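PDB 1W7C: lysyl oxidase from Pichia pastoris, which probably oxidises primary amines, including peptidyl lysine side chains, to aldehydes, using copper and a topaquinone cofactor. Local coordinates for residues I341-F355 with R583-W597. Sequence-based numbering, arbitrary orientation. Where two conformers were deposited one is given.
Sequences IAEYGSDDPFNQHTF and RIVKNSRSGPETQNW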
ATOM      1  N   ILE A 341       2.755   3.092 -20.353  1.00 13.50           N
ATOM      2  CA  ILE A 341       2.532   4.341 -21.087  1.00 12.86           C
ATOM      3  C   ILE A 341       2.796   5.531 -20.177  1.00 13.34           C
ATOM      4  O   ILE A 341       2.637   5.461 -18.946  1.00 13.56           O
ATOM      5  CB  ILE A 341       1.120   4.451 -21.727  1.00 13.21           C
ATOM      6  CG1 ILE A 341       0.042   4.386 -20.648  1.00 13.98           C
ATOM      7  CG2 ILE A 341       0.995   3.367 -22.796  1.00 14.77           C
ATOM      8  CD1 ILE A 341      -1.371   4.760 -21.174  1.00 14.98           C
ATOM      9  N   ALA A 342       3.200   6.621 -20.802  1.00 13.90           N
ATOM     10  CA  ALA A 342       3.327   7.888 -20.117  1.00 14.04           C
ATOM     11  C   ALA A 342       2.710   8.938 -21.010  1.00 14.58           C
ATOM     12  O   ALA A 342       3.256   9.236 -22.091  1.00 14.72           O
ATOM     13  CB  ALA A 342       4.778   8.216 -19.817  1.00 15.80           C
ATOM     14  N   GLU A 343       1.538   9.442 -20.614  1.00 14.52           N
ATOM     15  CA  GLU A 343       0.723  10.279 -21.445  1.00 13.91           C
ATOM     16  C   GLU A 343       0.596  11.667 -20.804  1.00 15.21           C
ATOM     17  O   GLU A 343       0.036  11.792 -19.708  1.00 13.93           O
ATOM     18  CB  GLU A 343      -0.668   9.658 -21.597  1.00 14.23           C
ATOM     19  CG  GLU A 343      -1.606  10.456 -22.497  1.00 14.80           C
ATOM     20  CD  GLU A 343      -3.027   9.956 -22.502  1.00 14.61           C
ATOM     21  OE1 GLU A 343      -3.775  10.410 -23.390  1.00 15.55           O
ATOM     22  OE2 GLU A 343      -3.410   9.201 -21.578  1.00 15.15           O
ATOM     23  N   TYR A 344       1.105  12.679 -21.486  1.00 14.90           N
ATOM     24  CA  TYR A 344       1.220  14.042 -20.943  1.00 15.19           C
ATOM     25  C   TYR A 344       0.091  14.929 -21.393  1.00 15.69           C
ATOM     26  O   TYR A 344      -0.406  14.772 -22.520  1.00 17.35           O
ATOM     27  CB  TYR A 344       2.585  14.663 -21.335  1.00 15.86           C
ATOM     28  CG  TYR A 344       3.738  14.003 -20.627  1.00 14.69           C
ATOM     29  CD1 TYR A 344       4.140  12.717 -20.957  1.00 15.63           C
ATOM     30  CD2 TYR A 344       4.427  14.636 -19.575  1.00 16.08           C
ATOM     31  CE1 TYR A 344       5.147  12.086 -20.285  1.00 16.38           C
ATOM     32  CE2 TYR A 344       5.426  13.988 -18.894  1.00 17.28           C
ATOM     33  CZ  TYR A 344       5.773  12.719 -19.254  1.00 16.94           C
ATOM     34  OH  TYR A 344       6.774  12.100 -18.558  1.00 20.91           O
ATOM     35  N   GLY A 345      -0.314  15.844 -20.507  1.00 15.32           N
ATOM     36  CA  GLY A 345      -1.218  16.926 -20.859  1.00 16.46           C
ATOM     37  C   GLY A 345      -0.495  18.247 -20.735  1.00 16.47           C
ATOM     38  O   GLY A 345       0.215  18.459 -19.763  1.00 17.24           O
ATOM     39  N   SER A 346      -0.696  19.162 -21.687  1.00 16.49           N
ATOM     40  CA  SER A 346       0.101  20.388 -21.679  1.00 16.19           C
ATOM     41  C   SER A 346      -0.508  21.456 -22.537  1.00 16.14           C
ATOM     42  O   SER A 346      -1.366  21.179 -23.348  1.00 16.49           O
ATOM     43  CB  SER A 346       1.476  20.062 -22.257  1.00 16.91           C
ATOM     44  OG  SER A 346       2.362  21.166 -22.289  1.00 17.56           O
ATOM     45  N   ASP A 347      -0.073  22.681 -22.293  1.00 16.46           N
ATOM     46  CA  ASP A 347      -0.364  23.783 -23.173  1.00 17.75           C
ATOM     47  C   ASP A 347       0.525  23.805 -24.396  1.00 17.01           C
ATOM     48  O   ASP A 347       0.210  24.530 -25.345  1.00 18.80           O
ATOM     49  CB  ASP A 347      -0.232  25.137 -22.444  1.00 19.72           C
ATOM     50  CG  ASP A 347       1.164  25.369 -21.828  1.00 20.66           C
ATOM     51  OD1 ASP A 347       1.789  24.392 -21.323  1.00 19.91           O
ATOM     52  OD2 ASP A 347       1.671  26.510 -21.749  1.00 19.38           O
ATOM     53  N   ASP A 348       1.628  23.052 -24.384  1.00 18.42           N
ATOM     54  CA  ASP A 348       2.656  23.163 -25.423  1.00 18.80           C
ATOM     55  C   ASP A 348       2.650  21.972 -26.359  1.00 18.31           C
ATOM     56  O   ASP A 348       2.140  20.907 -26.010  1.00 18.05           O
ATOM     57  CB  ASP A 348       4.033  23.508 -24.803  1.00 18.88           C
ATOM     58  CG  ASP A 348       4.819  22.333 -24.327  1.00 18.09           C
ATOM     59  OD1 ASP A 348       5.479  22.511 -23.260  1.00 18.11           O
ATOM     60  OD2 ASP A 348       4.940  21.277 -24.978  1.00 18.61           O
ATOM     61  N   PRO A 349       3.120  22.166 -27.591  1.00 17.82           N
ATOM     62  CA  PRO A 349       2.983  21.120 -28.607  1.00 18.86           C
ATOM     63  C   PRO A 349       4.020  19.995 -28.515  1.00 18.05           C
ATOM     64  O   PRO A 349       4.005  19.087 -29.363  1.00 20.09           O
ATOM     65  CB  PRO A 349       3.146  21.880 -29.909  1.00 22.57           C
ATOM     66  CG  PRO A 349       4.053  23.008 -29.551  1.00 21.76           C
ATOM     67  CD  PRO A 349       3.666  23.412 -28.160  1.00 20.96           C
ATOM     68  N   PHE A 350       4.930  20.046 -27.554  1.00 17.82           N
ATOM     69  CA  PHE A 350       5.788  18.892 -27.303  1.00 17.59           C
ATOM     70  C   PHE A 350       5.144  17.970 -26.288  1.00 17.49           C
ATOM     71  O   PHE A 350       4.864  16.792 -26.588  1.00 17.58           O
ATOM     72  CB  PHE A 350       7.182  19.287 -26.874  1.00 18.84           C
ATOM     73  CG  PHE A 350       8.144  18.125 -26.869  1.00 18.51           C
ATOM     74  CD1 PHE A 350       8.828  17.752 -28.030  1.00 18.49           C
ATOM     75  CD2 PHE A 350       8.355  17.383 -25.729  1.00 19.85           C
ATOM     76  CE1 PHE A 350       9.709  16.687 -28.026  1.00 18.44           C
ATOM     77  CE2 PHE A 350       9.219  16.306 -25.753  1.00 18.20           C
ATOM     78  CZ  PHE A 350       9.898  15.971 -26.899  1.00 19.64           C
ATOM     79  N   ASN A 351       4.904  18.480 -25.092  1.00 17.06           N
ATOM     80  CA  ASN A 351       4.350  17.628 -24.041  1.00 16.09           C
ATOM     81  C   ASN A 351       2.931  17.181 -24.381  1.00 16.78           C
ATOM     82  O   ASN A 351       2.567  16.046 -24.115  1.00 16.44           O
ATOM     83  CB  ASN A 351       4.451  18.289 -22.672  1.00 16.46           C
ATOM     84  CG  ASN A 351       5.874  18.276 -22.110  1.00 18.24           C
ATOM     85  OD1 ASN A 351       6.823  17.826 -22.749  1.00 19.04           O
ATOM     86  ND2 ASN A 351       6.016  18.746 -20.892  1.00 27.19           N
ATOM     87  N   GLN A 352       2.134  18.027 -25.036  1.00 15.78           N
ATOM     88  CA  GLN A 352       0.765  17.628 -25.356  1.00 15.68           C
ATOM     89  C   GLN A 352       0.735  16.474 -26.392  1.00 17.02           C
ATOM     90  O   GLN A 352      -0.243  15.743 -26.446  1.00 19.32           O
ATOM     91  CB  GLN A 352      -0.083  18.824 -25.790  1.00 17.21           C
ATOM     92  CG  GLN A 352      -1.501  18.493 -26.243  1.00 17.57           C
ATOM     93  CD  GLN A 352      -2.326  17.705 -25.209  1.00 15.89           C
ATOM     94  OE1 GLN A 352      -2.204  17.894 -23.997  1.00 16.63           O
ATOM     95  NE2 GLN A 352      -3.168  16.812 -25.712  1.00 17.47           N
ATOM     96  N   HIS A 353       1.818  16.312 -27.167  1.00 16.02           N
ATOM     97  CA  HIS A 353       1.971  15.246 -28.143  1.00 15.82           C
ATOM     98  C   HIS A 353       2.842  14.096 -27.652  1.00 15.61           C
ATOM     99  O   HIS A 353       3.266  13.271 -28.443  1.00 18.33           O
ATOM    100  CB  HIS A 353       2.506  15.819 -29.458  1.00 17.72           C
ATOM    101  CG  HIS A 353       1.515  16.702 -30.156  1.00 17.85           C
ATOM    102  ND1 HIS A 353       1.718  18.054 -30.343  1.00 18.24           N
ATOM    103  CD2 HIS A 353       0.279  16.430 -30.649  1.00 18.69           C
ATOM    104  CE1 HIS A 353       0.661  18.567 -30.956  1.00 18.94           C
ATOM    105  NE2 HIS A 353      -0.220  17.602 -31.166  1.00 19.75           N
ATOM    106  N   THR A 354       3.070  14.016 -26.344  1.00 15.19           N
ATOM    107  CA  THR A 354       3.852  12.924 -25.796  1.00 15.35           C
ATOM    108  C   THR A 354       2.933  11.865 -25.221  1.00 15.38           C
ATOM    109  O   THR A 354       2.201  12.114 -24.257  1.00 15.52           O
ATOM    110  CB  THR A 354       4.788  13.470 -24.703  1.00 15.83           C
ATOM    111  OG1 THR A 354       5.742  14.379 -25.282  1.00 16.80           O
ATOM    112  CG2 THR A 354       5.606  12.342 -24.095  1.00 15.16           C
ATOM    113  N   PHE A 355       3.001  10.664 -25.800  1.00 15.21           N
ATOM    114  CA  PHE A 355       2.253   9.496 -25.325  1.00 14.85           C
ATOM    115  C   PHE A 355       3.152   8.306 -25.569  1.00 13.76           C
ATOM    116  O   PHE A 355       3.002   7.570 -26.546  1.00 15.10           O
ATOM    117  CB  PHE A 355       0.945   9.404 -26.128  1.00 15.50           C
ATOM    118  CG  PHE A 355      -0.125   8.488 -25.542  1.00 14.31           C
ATOM    119  CD1 PHE A 355      -1.468   8.711 -25.838  1.00 15.47           C
ATOM    120  CD2 PHE A 355       0.202   7.369 -24.775  1.00 15.67           C
ATOM    121  CE1 PHE A 355      -2.467   7.881 -25.358  1.00 17.14           C
ATOM    122  CE2 PHE A 355      -0.809   6.548 -24.297  1.00 15.67           C
ATOM    123  CZ  PHE A 355      -2.106   6.788 -24.593  1.00 14.56           C
ATOM    124  N   ARG A 583      -6.301   5.812 -17.196  1.00 13.03           N
ATOM    125  CA  ARG A 583      -6.168   7.074 -17.879  1.00 13.73           C
ATOM    126  C   ARG A 583      -7.287   8.022 -17.553  1.00 13.43           C
ATOM    127  O   ARG A 583      -8.459   7.639 -17.511  1.00 15.03           O
ATOM    128  CB  ARG A 583      -6.166   6.886 -19.398  1.00 13.50           C
ATOM    129  CG  ARG A 583      -4.929   6.277 -20.007  1.00 13.80           C
ATOM    130  CD  ARG A 583      -5.123   5.986 -21.507  1.00 13.42           C
ATOM    131  NE  ARG A 583      -5.238   7.203 -22.267  1.00 14.25           N
ATOM    132  CZ  ARG A 583      -5.916   7.343 -23.399  1.00 14.51           C
ATOM    133  NH1 ARG A 583      -6.620   6.345 -23.904  1.00 15.34           N
ATOM    134  NH2 ARG A 583      -5.893   8.498 -24.028  1.00 16.38           N
ATOM    135  N   ILE A 584      -6.937   9.275 -17.397  1.00 14.36           N
ATOM    136  CA  ILE A 584      -7.896  10.398 -17.350  1.00 15.52           C
ATOM    137  C   ILE A 584      -8.408  10.737 -18.737  1.00 14.68           C
ATOM    138  O   ILE A 584      -9.613  10.836 -18.953  1.00 15.55           O
ATOM    139  CB  ILE A 584      -7.258  11.613 -16.674  1.00 15.41           C
ATOM    140  CG1 ILE A 584      -6.893  11.275 -15.235  1.00 15.63           C
ATOM    141  CG2 ILE A 584      -8.218  12.817 -16.749  1.00 15.97           C
ATOM    142  CD1 ILE A 584      -5.990  12.286 -14.543  1.00 16.62           C
ATOM    143  N   VAL A 585      -7.501  10.943 -19.677  1.00 14.68           N
ATOM    144  CA  VAL A 585      -7.883  11.289 -21.063  1.00 14.37           C
ATOM    145  C   VAL A 585      -8.628  10.108 -21.718  1.00 14.09           C
ATOM    146  O   VAL A 585      -8.259   8.943 -21.467  1.00 14.82           O
ATOM    147  CB  VAL A 585      -6.609  11.656 -21.851  1.00 15.18           C
ATOM    148  CG1 VAL A 585      -6.910  11.830 -23.350  1.00 15.74           C
ATOM    149  CG2 VAL A 585      -5.952  12.891 -21.239  1.00 16.54           C
ATOM    150  N   LYS A 586      -9.622  10.423 -22.539  1.00 14.96           N
ATOM    151  CA  LYS A 586     -10.446   9.425 -23.209  1.00 16.76           C
ATOM    152  C   LYS A 586     -10.074   9.236 -24.676  1.00 16.97           C
ATOM    153  O   LYS A 586     -10.075   8.111 -25.180  1.00 18.58           O
ATOM    154  CB  LYS A 586     -11.937   9.804 -23.090  1.00 18.79           C
ATOM    155  CG  LYS A 586     -12.377  10.077 -21.591  1.00 21.32           C
ATOM    156  CD  LYS A 586     -11.962   8.973 -20.636  1.00 25.96           C
ATOM    157  CE  LYS A 586     -12.312   9.257 -19.162  0.80 34.65           C
ATOM    158  NZ  LYS A 586     -11.407   8.484 -18.208  0.80 18.19           N
ATOM    159  N   ASN A 587      -9.833  10.333 -25.382  1.00 16.07           N
ATOM    160  CA  ASN A 587      -9.699  10.312 -26.824  1.00 17.37           C
ATOM    161  C   ASN A 587      -8.468  11.097 -27.251  1.00 16.74           C
ATOM    162  O   ASN A 587      -8.586  12.260 -27.624  1.00 18.08           O
ATOM    163  CB  ASN A 587     -10.956  10.965 -27.480  1.00 22.83           C
ATOM    164  CG  ASN A 587     -12.287  10.436 -26.937  1.00 35.31           C
ATOM    165  OD1 ASN A 587     -13.205  11.210 -26.565  1.00 68.61           O
ATOM    166  ND2 ASN A 587     -12.437   9.142 -26.967  1.00 32.80           N
ATOM    167  N   SER A 588      -7.318  10.460 -27.245  1.00 15.93           N
ATOM    168  CA  SER A 588      -6.053  11.112 -27.596  1.00 15.28           C
ATOM    169  C   SER A 588      -5.707  11.011 -29.065  1.00 15.47           C
ATOM    170  O   SER A 588      -5.698   9.919 -29.641  1.00 17.40           O
ATOM    171  CB  SER A 588      -4.906  10.485 -26.809  1.00 15.56           C
ATOM    172  OG  SER A 588      -3.672  11.020 -27.239  1.00 15.68           O
ATOM    173  N   ARG A 589      -5.394  12.150 -29.656  1.00 16.49           N
ATOM    174  CA  ARG A 589      -4.845  12.170 -31.028  1.00 17.70           C
ATOM    175  C   ARG A 589      -3.505  11.437 -31.155  1.00 16.58           C
ATOM    176  O   ARG A 589      -3.110  11.037 -32.247  1.00 18.24           O
ATOM    177  CB  ARG A 589      -4.714  13.600 -31.530  1.00 18.78           C
ATOM    178  CG  ARG A 589      -6.033  14.287 -31.825  1.00 18.71           C
ATOM    179  CD  ARG A 589      -5.884  15.720 -32.214  1.00 20.23           C
ATOM    180  NE  ARG A 589      -7.172  16.342 -32.443  1.00 23.17           N
ATOM    181  CZ  ARG A 589      -7.812  16.325 -33.616  1.00 23.18           C
ATOM    182  NH1 ARG A 589      -7.284  15.667 -34.648  1.00 30.50           N
ATOM    183  NH2 ARG A 589      -8.987  16.936 -33.742  1.00 28.08           N
ATOM    184  N   SER A 590      -2.804  11.308 -30.022  1.00 16.42           N
ATOM    185  CA  SER A 590      -1.513  10.625 -29.965  1.00 16.27           C
ATOM    186  C   SER A 590      -1.630   9.162 -29.537  1.00 15.56           C
ATOM    187  O   SER A 590      -0.632   8.460 -29.425  1.00 16.79           O
ATOM    188  CB  SER A 590      -0.533  11.380 -29.055  1.00 16.83           C
ATOM    189  OG  SER A 590      -0.267  12.683 -29.561  1.00 17.75           O
ATOM    190  N   GLY A 591      -2.858   8.677 -29.354  1.00 16.32           N
ATOM    191  CA  GLY A 591      -3.059   7.251 -29.125  1.00 16.65           C
ATOM    192  C   GLY A 591      -4.500   6.819 -29.299  1.00 15.52           C
ATOM    193  O   GLY A 591      -5.163   6.436 -28.335  1.00 16.19           O
ATOM    194  N   PRO A 592      -5.038   6.983 -30.511  1.00 16.08           N
ATOM    195  CA  PRO A 592      -6.463   6.715 -30.739  1.00 16.28           C
ATOM    196  C   PRO A 592      -6.844   5.258 -30.473  1.00 15.66           C
ATOM    197  O   PRO A 592      -7.842   4.989 -29.805  1.00 16.94           O
ATOM    198  CB  PRO A 592      -6.661   7.101 -32.214  1.00 18.64           C
ATOM    199  CG  PRO A 592      -5.515   8.033 -32.517  1.00 18.38           C
ATOM    200  CD  PRO A 592      -4.381   7.461 -31.739  1.00 16.40           C
ATOM    201  N   GLU A 593      -6.051   4.335 -30.996  1.00 15.90           N
ATOM    202  CA  GLU A 593      -6.364   2.915 -30.902  1.00 15.69           C
ATOM    203  C   GLU A 593      -5.207   2.073 -30.378  1.00 15.48           C
ATOM    204  O   GLU A 593      -5.326   0.859 -30.320  1.00 14.98           O
ATOM    205  CB  GLU A 593      -6.794   2.361 -32.264  1.00 15.70           C
ATOM    206  CG  GLU A 593      -7.976   3.054 -32.901  1.00 16.37           C
ATOM    207  CD  GLU A 593      -9.315   2.889 -32.187  1.00 20.15           C
ATOM    208  OE1 GLU A 593     -10.242   3.678 -32.503  1.00 24.12           O
ATOM    209  OE2 GLU A 593      -9.431   2.010 -31.301  1.00 19.30           O
ATOM    210  N   THR A 594      -4.096   2.715 -30.003  1.00 14.20           N
ATOM    211  CA  THR A 594      -2.867   2.011 -29.723  1.00 13.37           C
ATOM    212  C   THR A 594      -2.722   1.468 -28.313  1.00 13.14           C
ATOM    213  O   THR A 594      -1.816   0.658 -28.068  1.00 13.33           O
ATOM    214  CB  THR A 594      -1.686   2.919 -29.974  1.00 14.49           C
ATOM    215  OG1 THR A 594      -1.867   4.126 -29.230  1.00 14.95           O
ATOM    216  CG2 THR A 594      -1.557   3.317 -31.460  1.00 16.27           C
ATOM    217  N   GLN A 595      -3.553   1.906 -27.379  1.00 14.91           N
ATOM    218  CA  GLN A 595      -3.401   1.628 -25.947  1.00 15.09           C
ATOM    219  C   GLN A 595      -4.773   1.492 -25.289  1.00 13.53           C
ATOM    220  O   GLN A 595      -5.004   2.013 -24.191  1.00 14.12           O
ATOM    221  CB  GLN A 595      -2.588   2.714 -25.262  1.00 14.71           C
ATOM    222  CG  GLN A 595      -1.238   2.985 -25.881  1.00 13.84           C
ATOM    223  CD  GLN A 595      -0.262   1.856 -25.750  1.00 14.52           C
ATOM    224  OE1 GLN A 595      -0.551   0.819 -25.132  1.00 15.67           O
ATOM    225  NE2 GLN A 595       0.969   2.081 -26.252  1.00 14.76           N
ATOM    226  N   ASN A 596      -5.684   0.756 -25.928  1.00 13.68           N
ATOM    227  CA  ASN A 596      -7.082   0.732 -25.501  1.00 14.40           C
ATOM    228  C   ASN A 596      -7.389  -0.046 -24.214  1.00 13.51           C
ATOM    229  O   ASN A 596      -8.475  -0.002 -23.708  1.00 14.03           O
ATOM    230  CB  ASN A 596      -7.952   0.229 -26.639  1.00 13.70           C
ATOM    231  CG  ASN A 596      -8.108   1.223 -27.765  1.00 14.34           C
ATOM    232  OD1 ASN A 596      -8.056   2.445 -27.540  1.00 16.71           O
ATOM    233  ND2 ASN A 596      -8.416   0.709 -28.965  1.00 16.01           N
ATOM    234  N   TRP A 597      -6.389  -0.750 -23.682  1.00 13.28           N
ATOM    235  CA  TRP A 597      -6.453  -1.421 -22.393  1.00 13.21           C
ATOM    236  C   TRP A 597      -6.376  -0.469 -21.205  1.00 12.83           C
ATOM    237  O   TRP A 597      -6.688  -0.881 -20.097  1.00 13.38           O
ATOM    238  CB  TRP A 597      -5.259  -2.415 -22.280  1.00 13.00           C
ATOM    239  CG  TRP A 597      -3.932  -1.773 -22.499  1.00 13.52           C
ATOM    240  CD1 TRP A 597      -3.313  -1.635 -23.699  1.00 13.93           C
ATOM    241  CD2 TRP A 597      -3.198  -1.008 -21.573  1.00 12.68           C
ATOM    242  NE1 TRP A 597      -2.195  -0.865 -23.561  1.00 14.19           N
ATOM    243  CE2 TRP A 597      -2.101  -0.470 -22.252  1.00 13.76           C
ATOM    244  CE3 TRP A 597      -3.306  -0.773 -20.192  1.00 13.25           C
ATOM    245  CZ2 TRP A 597      -1.136   0.304 -21.616  1.00 14.20           C
ATOM    246  CZ3 TRP A 597      -2.315  -0.023 -19.562  1.00 13.96           C
ATOM    247  CH2 TRP A 597      -1.255   0.498 -20.276  1.00 14.68           C
TER
HETATM  248  O   HOH W   1      -4.401  10.553 -19.441  1.00 15.68           O
HETATM  249  O   HOH W   2      -2.946  12.327 -25.040  1.00 16.62           O
HETATM  250  O   HOH W   3      -1.949  14.612 -28.373  1.00 20.34           O
HETATM  251  O   HOH W   4       2.123  12.714 -30.822  1.00 17.46           O
HETATM  252  O   HOH W   5       1.924   4.990 -27.501  1.00 15.63           O
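E343 and R583 form a buried salt bridge in the copper amine oxidase enzyme domain. E343 lies on strand 329-344, which pairs antiparallel with strand 488-498, the strand carrying copper ligands H488 and H490. Residues 583-597 belong to the loop between strands 569-576 and 602-606 and pack on I341, E343 and F355.

The E343 side chain is extended from CB to its tip, with CG anti to the backbone N (chi1 -178°). CG lies over one face of the F355 ring. CD ends in a carboxylate that R583 grips side-on. E343 OE1 accepts from R583 NH2 at 2.9 Å, on the syn side but 30° out of the carboxylate plane. E343 OE2 accepts from R583 NE at 2.8 Å, from above the carboxylate plane. The two flat groups are turned 43° apart. E343 OE1 also touches V585 CG1 at 3.4 Å. Each oxygen takes one water besides: one water links OE2 to the backbone N of V585, the other links OE1 to S588 OG. Four bonds thus hold the buried carboxylate.

V585 O sits over the centre of one face of the R583 guanidinium; F355 CE1 lies over the opposite face, offset toward its rim. I341 CG2 packs against Q595 CD at 3.5 Å and W597 CZ2 at 3.9 Å. The Q595 amide is fixed by E339 and W597: W597 NE1 donates to Q595 OE1 at 2.8 Å, in the carbonyl plane.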